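PDB 5WIX: p-47 protein from Clostridium botulinum E1 str. 'BoNT E Beluga', which is of unknown function but has a TULIP-domain fold resembling bactericidal/permeability-increasing protein, a relationship that suggests it may bind lipids or other apolar ligands. Local coordinates for residues A[238-243]-A[422-427]; A[274-279]-A[303-308]; A[309-314]-A[335-340]. All coordinates share one frame; numbering follows the deposited sequence.

Contact 1. Residues A[238-243]-A[422-427]; sequences ISEKLF and LNVGFC
Ile238 and Phe426 form one antiparallel hydrogen-bonded pair where strand 234-238 ends and strand 426-432 begins. Ile238 N donates to Phe426 O at 2.6 Å, and Phe426 N returns a bond to Ile238 O at 2.7 Å. On the same sheet face the two side chains lie side by side, and Ile238 CD1 reaches the ring edge of Phe426 at CD2, 3.5 Å away.

The aromatic part centres on Phe243, from the first turn of helix 240-252. Its chi1 of 163° sets CG anti to the backbone N. Leu422 CD1 sits over one face of the Phe243 ring in a CH-pi contact, 3.7 Å from the ring centroid. The Phe243 and Phe426 rings are nearly parallel, at 17°, but slid apart with centroids separated by 5.4 Å; they barely overlap, and their contact runs from Phe243 CD1 to Phe426 CD1.

Polar groups are few. Ser239 is the N-cap, its OG accepting a weak bond from Leu242 N. Glu240 lays CB 3.3 Å from Val424 O, while its OE1 is taken by Gly275 N.

The chemistry is thus mainly apolar and buried: the backbone pair joins the central sheet, the aromatic and aliphatic groups seat the helix start against it, and the buried carboxylate is turned to a backbone N-H.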
loop_
_atom_site.group_PDB
_atom_site.type_symbol
_atom_site.label_atom_id
_atom_site.label_comp_id
_atom_site.label_asym_id
_atom_site.label_seq_id
_atom_site.Cartn_x
_atom_site.Cartn_y
_atom_site.Cartn_z
ATOM N N ILE A 238 -0.738 1.271 3.144
ATOM C CA ILE A 238 -2.165 1.069 3.449
ATOM C C ILE A 238 -2.745 2.248 4.235
ATOM O O ILE A 238 -2.166 2.672 5.253
ATOM C CB ILE A 238 -2.382 -0.217 4.256
ATOM C CG1 ILE A 238 -2.127 -1.446 3.386
ATOM C CG2 ILE A 238 -3.783 -0.267 4.793
ATOM C CD1 ILE A 238 -1.608 -2.629 4.177
ATOM N N SER A 239 -3.866 2.782 3.746
ATOM C CA SER A 239 -4.572 3.883 4.406
ATOM C C SER A 239 -4.938 3.518 5.846
ATOM O O SER A 239 -5.055 2.332 6.178
ATOM C CB SER A 239 -5.842 4.240 3.639
ATOM O OG SER A 239 -6.882 3.306 3.930
ATOM N N GLU A 240 -5.153 4.522 6.693
ATOM C CA GLU A 240 -5.517 4.248 8.080
ATOM C C GLU A 240 -6.775 3.378 8.185
ATOM O O GLU A 240 -6.786 2.390 8.924
ATOM C CB GLU A 240 -5.727 5.541 8.865
ATOM C CG GLU A 240 -6.627 5.360 10.088
ATOM C CD GLU A 240 -6.519 6.501 11.087
ATOM O OE1 GLU A 240 -7.542 7.162 11.355
ATOM O OE2 GLU A 240 -5.417 6.723 11.627
ATOM N N LYS A 241 -7.813 3.730 7.429
ATOM C CA LYS A 241 -9.080 3.011 7.501
ATOM C C LYS A 241 -8.867 1.526 7.251
ATOM O O LYS A 241 -9.112 0.701 8.140
ATOM C CB LYS A 241 -10.106 3.576 6.506
ATOM C CG LYS A 241 -11.482 2.901 6.574
ATOM C CD LYS A 241 -12.531 3.607 5.691
ATOM C CE LYS A 241 -12.882 2.783 4.444
ATOM N NZ LYS A 241 -13.079 1.315 4.731
ATOM N N LEU A 242 -8.373 1.175 6.069
ATOM C CA LEU A 242 -8.168 -0.238 5.727
ATOM C C LEU A 242 -7.391 -0.991 6.803
ATOM O O LEU A 242 -7.647 -2.173 7.082
ATOM C CB LEU A 242 -7.441 -0.351 4.393
ATOM C CG LEU A 242 -8.259 0.149 3.201
ATOM C CD1 LEU A 242 -7.499 -0.108 1.922
ATOM C CD2 LEU A 242 -9.609 -0.538 3.143
ATOM N N PHE A 243 -6.451 -0.287 7.420
ATOM C CA PHE A 243 -5.693 -0.858 8.523
ATOM C C PHE A 243 -6.591 -1.165 9.718
ATOM O O PHE A 243 -6.577 -2.285 10.242
ATOM C CB PHE A 243 -4.595 0.091 8.961
ATOM C CG PHE A 243 -4.036 -0.221 10.318
ATOM C CD1 PHE A 243 -3.154 -1.281 10.495
ATOM C CD2 PHE A 243 -4.364 0.570 11.413
ATOM C CE1 PHE A 243 -2.612 -1.555 11.750
ATOM C CE2 PHE A 243 -3.827 0.298 12.674
ATOM C CZ PHE A 243 -2.951 -0.762 12.843
ATOM N N LEU A 422 3.934 1.740 11.197
ATOM C CA LEU A 422 2.620 2.280 11.461
ATOM C C LEU A 422 2.808 3.699 11.903
ATOM O O LEU A 422 3.059 3.954 13.076
ATOM C CB LEU A 422 1.900 1.479 12.540
ATOM C CG LEU A 422 0.497 1.972 12.902
ATOM C CD1 LEU A 422 -0.466 1.664 11.761
ATOM C CD2 LEU A 422 0.037 1.326 14.201
ATOM N N ASN A 423 2.736 4.618 10.952
ATOM C CA ASN A 423 2.737 6.034 11.258
ATOM C C ASN A 423 1.528 6.636 10.565
ATOM O O ASN A 423 1.648 7.261 9.516
ATOM C CB ASN A 423 4.041 6.686 10.809
ATOM C CG ASN A 423 4.096 8.170 11.120
ATOM O OD1 ASN A 423 3.485 8.643 12.080
ATOM N ND2 ASN A 423 4.836 8.913 10.305
ATOM N N VAL A 424 0.364 6.408 11.173
ATOM C CA VAL A 424 -0.963 6.776 10.652
ATOM C C VAL A 424 -1.372 5.885 9.490
ATOM O O VAL A 424 -2.470 5.314 9.472
ATOM C CB VAL A 424 -1.044 8.235 10.188
ATOM C CG1 VAL A 424 -2.470 8.557 9.761
ATOM C CG2 VAL A 424 -0.596 9.165 11.298
ATOM N N GLY A 425 -0.494 5.782 8.507
ATOM C CA GLY A 425 -0.689 4.824 7.448
ATOM C C GLY A 425 0.020 3.555 7.861
ATOM O O GLY A 425 0.782 3.540 8.842
ATOM N N PHE A 426 -0.223 2.479 7.127
ATOM C CA PHE A 426 0.375 1.198 7.482
ATOM C C PHE A 426 1.213 0.821 6.299
ATOM O O PHE A 426 0.681 0.658 5.193
ATOM C CB PHE A 426 -0.686 0.117 7.788
ATOM C CG PHE A 426 -0.100 -1.231 8.162
ATOM C CD1 PHE A 426 0.220 -1.526 9.481
ATOM C CD2 PHE A 426 0.121 -2.204 7.194
ATOM C CE1 PHE A 426 0.762 -2.759 9.819
ATOM C CE2 PHE A 426 0.655 -3.446 7.536
ATOM C CZ PHE A 426 0.976 -3.718 8.848
ATOM N N CYS A 427 2.520 0.731 6.522
ATOM C CA CYS A 427 3.476 0.634 5.435
ATOM C C CYS A 427 4.305 -0.618 5.549
ATOM O O CYS A 427 4.916 -0.893 6.598
ATOM C CB CYS A 427 4.397 1.855 5.409
ATOM S SG CYS A 427 5.724 1.778 4.143
#

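Contact 2. Residues A[274-279]-A[303-308]; sequences TGIIKN and SMELFE
Ile276 and Glu305 meet through differently set first torsions. In Ile276, CG1 stands beside the backbone N, anti to the carbonyl carbon (chi1 -70°), and a chi2 near 180° takes CD1 to Glu305; in Glu305, CG lies between the backbone N and the carbonyl carbon (chi1 83°). The two chains run side by side and point the same way, with Ile276 CG1 3.6 Å from Glu305 CB and Ile276 CD1 3.5 Å from Glu305 OE1. The aliphatic isoleucine therefore flanks the acidic chain at CB and at the carboxylate, while Glu305 OE1 has a long, weak ion pair with Arg315.

Ile277 and Met304 form the antiparallel hydrogen-bonded pair and share the buried face. Ile277 N donates to Met304 O at 3.0 Å, and Met304 N donates to Ile277 O at 2.8 Å. The same Ile277 O also receives a CA-H...O contact from Ser303 CA at 3.2 Å. Between the side chains the touch is at their roots, Ile277 CB to Met304 CB at 4.0 Å, since the methionine thioether leads off toward the next strand. Lys278 and Ser303 follow as a non-hydrogen-bonded pair on the opposite face. In the other direction the strands part: Gly275 CA and Leu306 CA are 8.1 Å apart.

The pairing joins strand 275-279 to the long strand 293-307 within the eight-stranded antiparallel sheet. Strand 265-269 pairs with the outer side of 275-279, through Ile268 and Asn266, whereas strand 311-322 flanks 293-307, with Met304 reaching Leu312 and Thr314. Helix 240-252 packs on the buried face, where Leu248 meets both Ile277 and Met304.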
loop_
_atom_site.group_PDB
_atom_site.type_symbol
_atom_site.label_atom_id
_atom_site.label_comp_id
_atom_site.label_asym_id
_atom_site.label_seq_id
_atom_site.Cartn_x
_atom_site.Cartn_y
_atom_site.Cartn_z
ATOM N N THR A 274 -9.533 8.090 7.037
ATOM C CA THR A 274 -9.366 8.148 8.486
ATOM C C THR A 274 -10.542 7.434 9.149
ATOM O O THR A 274 -11.691 7.661 8.766
ATOM C CB THR A 274 -9.288 9.610 8.962
ATOM O OG1 THR A 274 -8.260 10.276 8.230
ATOM C CG2 THR A 274 -8.971 9.712 10.435
ATOM N N GLY A 275 -10.270 6.576 10.133
ATOM C CA GLY A 275 -11.325 5.773 10.731
ATOM C C GLY A 275 -11.187 5.378 12.197
ATOM O O GLY A 275 -10.087 5.073 12.675
ATOM N N ILE A 276 -12.322 5.365 12.903
ATOM C CA ILE A 276 -12.385 4.968 14.316
ATOM C C ILE A 276 -13.144 3.646 14.554
ATOM O O ILE A 276 -14.162 3.373 13.914
ATOM C CB ILE A 276 -13.047 6.078 15.160
ATOM C CG1 ILE A 276 -12.122 7.284 15.242
ATOM C CG2 ILE A 276 -13.366 5.595 16.569
ATOM C CD1 ILE A 276 -12.559 8.309 16.269
ATOM N N ILE A 277 -12.643 2.830 15.474
ATOM C CA ILE A 277 -13.350 1.623 15.877
ATOM C C ILE A 277 -14.350 1.887 17.005
ATOM O O ILE A 277 -13.956 2.172 18.142
ATOM C CB ILE A 277 -12.381 0.544 16.347
ATOM C CG1 ILE A 277 -11.453 0.127 15.202
ATOM C CG2 ILE A 277 -13.158 -0.651 16.877
ATOM C CD1 ILE A 277 -10.424 -0.972 15.557
ATOM N N LYS A 278 -15.637 1.798 16.702
ATOM C CA LYS A 278 -16.629 1.808 17.765
ATOM C C LYS A 278 -17.367 0.467 17.857
ATOM O O LYS A 278 -17.395 -0.309 16.901
ATOM C CB LYS A 278 -17.611 2.953 17.558
ATOM C CG LYS A 278 -17.017 4.325 17.831
ATOM C CD LYS A 278 -18.131 5.307 18.180
ATOM C CE LYS A 278 -17.597 6.686 18.526
ATOM N NZ LYS A 278 -17.043 7.382 17.329
ATOM N N ASN A 279 -17.938 0.177 19.019
ATOM C CA ASN A 279 -18.788 -1.005 19.160
ATOM C C ASN A 279 -20.175 -0.792 18.533
ATOM O O ASN A 279 -20.746 0.310 18.594
ATOM C CB ASN A 279 -18.927 -1.380 20.627
ATOM C CG ASN A 279 -19.597 -0.296 21.442
ATOM O OD1 ASN A 279 -19.409 0.899 21.201
ATOM N ND2 ASN A 279 -20.392 -0.710 22.417
ATOM N N SER A 303 -14.466 2.383 22.153
ATOM C CA SER A 303 -13.832 3.201 21.134
ATOM C C SER A 303 -12.321 2.973 21.094
ATOM O O SER A 303 -11.649 2.953 22.126
ATOM C CB SER A 303 -14.136 4.673 21.371
ATOM O OG SER A 303 -12.920 5.392 21.475
ATOM N N MET A 304 -11.804 2.776 19.888
ATOM C CA MET A 304 -10.370 2.677 19.658
ATOM C C MET A 304 -10.016 3.532 18.443
ATOM O O MET A 304 -10.365 3.176 17.320
ATOM C CB MET A 304 -9.960 1.221 19.437
ATOM C CG MET A 304 -8.473 0.930 19.635
ATOM S SD MET A 304 -8.012 -0.811 19.359
ATOM C CE MET A 304 -6.790 -1.091 20.645
ATOM N N GLU A 305 -9.366 4.674 18.666
ATOM C CA GLU A 305 -8.898 5.541 17.565
ATOM C C GLU A 305 -7.367 5.591 17.519
ATOM O O GLU A 305 -6.700 5.408 18.542
ATOM C CB GLU A 305 -9.478 6.968 17.688
ATOM C CG GLU A 305 -8.740 7.915 18.641
ATOM C CD GLU A 305 -9.423 9.281 18.786
ATOM O OE1 GLU A 305 -10.654 9.313 19.001
ATOM O OE2 GLU A 305 -8.729 10.323 18.689
ATOM N N LEU A 306 -6.801 5.824 16.338
ATOM C CA LEU A 306 -5.343 5.868 16.233
ATOM C C LEU A 306 -4.818 7.200 16.752
ATOM O O LEU A 306 -5.388 8.259 16.478
ATOM C CB LEU A 306 -4.891 5.638 14.803
ATOM C CG LEU A 306 -3.410 5.304 14.686
ATOM C CD1 LEU A 306 -3.101 4.040 15.444
ATOM C CD2 LEU A 306 -3.001 5.165 13.234
ATOM N N PHE A 307 -3.715 7.139 17.486
ATOM C CA PHE A 307 -3.276 8.256 18.324
ATOM C C PHE A 307 -1.738 8.405 18.306
ATOM O O PHE A 307 -1.002 7.416 18.404
ATOM C CB PHE A 307 -3.843 8.025 19.738
ATOM C CG PHE A 307 -3.151 8.771 20.847
ATOM C CD1 PHE A 307 -3.425 10.104 21.089
ATOM C CD2 PHE A 307 -2.296 8.098 21.713
ATOM C CE1 PHE A 307 -2.810 10.773 22.140
ATOM C CE2 PHE A 307 -1.674 8.760 22.763
ATOM C CZ PHE A 307 -1.930 10.097 22.978
ATOM N N GLU A 308 -1.264 9.637 18.140
ATOM C CA GLU A 308 0.176 9.928 18.050
ATOM C C GLU A 308 0.916 9.026 17.049
ATOM O O GLU A 308 2.041 8.598 17.321
ATOM C CB GLU A 308 0.852 9.815 19.434
ATOM C CG GLU A 308 0.793 11.097 20.289
ATOM C CD GLU A 308 1.285 10.903 21.727
ATOM O OE1 GLU A 308 1.935 9.868 22.015
ATOM O OE2 GLU A 308 1.009 11.794 22.571
#

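Contact 3. Residues A[309-314]-A[335-340]; sequences GNKLKT and ECITKF
Asn310 brings its flat carboxamide to the aliphatic chain of Lys339, ND2 lying 3.6 Å from Lys339 CE, while OD1 takes an in-plane bond from Lys311 NZ. The Phe340 ring leads away; of the Phe340 side chain, CB is what approaches Asn310 O, at 3.2 Å. The carboxylate of Glu335 presents OE1 to the chain of Lys313, 3.3 Å from its CD; Lys313 NZ remains 4.2 Å from Glu335 OE1, beyond a salt bridge.

Five backbone bonds zip the antiparallel strands together, among them Phe340 N to Asn310 O. Thr314 N sits above the plane of the Cys336 carbonyl, which also has a weak bond from Thr314 OG1. Leu312 and Thr338 share the buried face, with Thr338 OG1 3.2 Å from Leu312 CB. Across the other face, Ile337 lies beside Lys313, its CD1 3.6 Å from Lys313 CD.

Here strands 311-322 and 328-343 form a beta hairpin. Strands 293-307 and 348-363 flank it on either side, touching Leu312 and Ile337; Leu391 packs on the side chains of Thr314, Cys336 and Thr338, and the Phe340 ring packs on strand 414-422.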
loop_
_atom_site.group_PDB
_atom_site.type_symbol
_atom_site.label_atom_id
_atom_site.label_comp_id
_atom_site.label_asym_id
_atom_site.label_seq_id
_atom_site.Cartn_x
_atom_site.Cartn_y
_atom_site.Cartn_z
ATOM N N GLY A 309 0.281 8.730 15.914
ATOM C CA GLY A 309 0.925 7.978 14.846
ATOM C C GLY A 309 0.981 6.466 14.982
ATOM O O GLY A 309 0.424 5.754 14.140
ATOM N N ASN A 310 1.653 5.968 16.025
ATOM C CA ASN A 310 1.859 4.523 16.183
ATOM C C ASN A 310 1.176 3.905 17.428
ATOM O O ASN A 310 1.334 2.706 17.710
ATOM C CB ASN A 310 3.361 4.207 16.217
ATOM C CG ASN A 310 4.060 4.751 17.465
ATOM O OD1 ASN A 310 3.605 5.721 18.083
ATOM N ND2 ASN A 310 5.185 4.128 17.831
ATOM N N LYS A 311 0.417 4.716 18.164
ATOM C CA LYS A 311 -0.273 4.220 19.362
ATOM C C LYS A 311 -1.817 4.163 19.204
ATOM O O LYS A 311 -2.418 4.972 18.482
ATOM C CB LYS A 311 0.097 5.086 20.587
ATOM C CG LYS A 311 1.613 5.256 20.865
ATOM C CD LYS A 311 1.873 6.336 21.941
ATOM C CE LYS A 311 3.313 6.853 21.941
ATOM N NZ LYS A 311 3.744 7.504 20.646
ATOM N N LEU A 312 -2.448 3.202 19.881
ATOM C CA LEU A 312 -3.915 3.116 19.944
ATOM C C LEU A 312 -4.446 3.579 21.304
ATOM O O LEU A 312 -3.974 3.130 22.354
ATOM C CB LEU A 312 -4.384 1.686 19.669
ATOM C CG LEU A 312 -3.980 1.135 18.304
ATOM C CD1 LEU A 312 -3.868 -0.338 18.423
ATOM C CD2 LEU A 312 -5.009 1.482 17.244
ATOM N N LYS A 313 -5.401 4.501 21.267
ATOM C CA LYS A 313 -6.064 5.013 22.465
ATOM C C LYS A 313 -7.401 4.310 22.598
ATOM O O LYS A 313 -8.292 4.487 21.762
ATOM C CB LYS A 313 -6.263 6.539 22.382
ATOM C CG LYS A 313 -6.991 7.182 23.578
ATOM C CD LYS A 313 -6.340 8.533 23.979
ATOM C CE LYS A 313 -7.074 9.748 23.421
ATOM N NZ LYS A 313 -6.354 11.033 23.688
ATOM N N THR A 314 -7.546 3.499 23.637
ATOM C CA THR A 314 -8.799 2.789 23.832
ATOM C C THR A 314 -9.613 3.409 24.961
ATOM O O THR A 314 -9.074 3.784 26.008
ATOM C CB THR A 314 -8.545 1.338 24.108
ATOM O OG1 THR A 314 -7.544 0.857 23.178
ATOM C CG2 THR A 314 -9.831 0.568 23.946
ATOM N N GLU A 335 -9.450 4.025 30.263
ATOM C CA GLU A 335 -8.713 4.541 29.104
ATOM C C GLU A 335 -7.345 3.873 29.077
ATOM O O GLU A 335 -6.644 3.840 30.092
ATOM C CB GLU A 335 -8.556 6.058 29.129
ATOM C CG GLU A 335 -7.848 6.594 27.869
ATOM C CD GLU A 335 -7.522 8.088 27.909
ATOM O OE1 GLU A 335 -7.853 8.805 26.936
ATOM O OE2 GLU A 335 -6.914 8.546 28.898
ATOM N N CYS A 336 -6.965 3.339 27.920
ATOM C CA CYS A 336 -5.767 2.505 27.840
ATOM C C CYS A 336 -5.068 2.600 26.492
ATOM O O CYS A 336 -5.591 2.141 25.463
ATOM C CB CYS A 336 -6.118 1.042 28.127
ATOM S SG CYS A 336 -4.716 -0.093 27.994
ATOM N N ILE A 337 -3.873 3.182 26.525
ATOM C CA ILE A 337 -3.024 3.363 25.356
ATOM C C ILE A 337 -2.202 2.109 25.038
ATOM O O ILE A 337 -1.453 1.618 25.888
ATOM C CB ILE A 337 -2.078 4.518 25.584
ATOM C CG1 ILE A 337 -2.827 5.696 26.215
ATOM C CG2 ILE A 337 -1.375 4.884 24.284
ATOM C CD1 ILE A 337 -3.869 6.299 25.325
ATOM N N THR A 338 -2.342 1.583 23.823
ATOM C CA THR A 338 -1.481 0.489 23.388
ATOM C C THR A 338 -0.608 0.971 22.242
ATOM O O THR A 338 -0.939 1.970 21.602
ATOM C CB THR A 338 -2.276 -0.727 22.941
ATOM O OG1 THR A 338 -3.161 -0.341 21.885
ATOM C CG2 THR A 338 -3.091 -1.237 24.080
ATOM N N LYS A 339 0.486 0.250 21.979
ATOM C CA LYS A 339 1.514 0.706 21.039
ATOM C C LYS A 339 1.952 -0.329 20.001
ATOM O O LYS A 339 2.218 -1.479 20.337
ATOM C CB LYS A 339 2.752 1.173 21.815
ATOM C CG LYS A 339 3.910 1.625 20.948
ATOM C CD LYS A 339 5.141 1.998 21.784
ATOM C CE LYS A 339 6.262 2.597 20.908
ATOM N NZ LYS A 339 7.496 2.969 21.667
ATOM N N PHE A 340 2.057 0.103 18.747
ATOM C CA PHE A 340 2.569 -0.734 17.667
ATOM C C PHE A 340 3.989 -1.171 17.970
ATOM O O PHE A 340 4.755 -0.427 18.567
ATOM C CB PHE A 340 2.514 0.024 16.343
ATOM C CG PHE A 340 3.219 -0.665 15.206
ATOM C CD1 PHE A 340 2.549 -1.582 14.411
ATOM C CD2 PHE A 340 4.537 -0.361 14.901
ATOM C CE1 PHE A 340 3.193 -2.204 13.350
ATOM C CE2 PHE A 340 5.181 -0.973 13.842
ATOM C CZ PHE A 340 4.512 -1.892 13.066
#

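How the contacts relate
From the N terminus, the chain leaves the central six-stranded sheet at residues 238-243, the first half of contact 1, and runs through helix 240-252 into the eight-stranded sheet. There 303-308 returns to 274-279 and closes contact 2; directly afterwards 309-314 opens contact 3, which 335-340 closes. These two loops follow in series, joined by pairing of strands 293-307 and 311-322. Only when 422-427 meets 238-243 does contact 1 close, enclosing both. Its late segment also abuts the others: Val424 N probably bonds to Gly309 O, Val424 packs on Leu306 and Leu422 on Phe340. Together they tie the eight-stranded sheet and its helix to the central sheet.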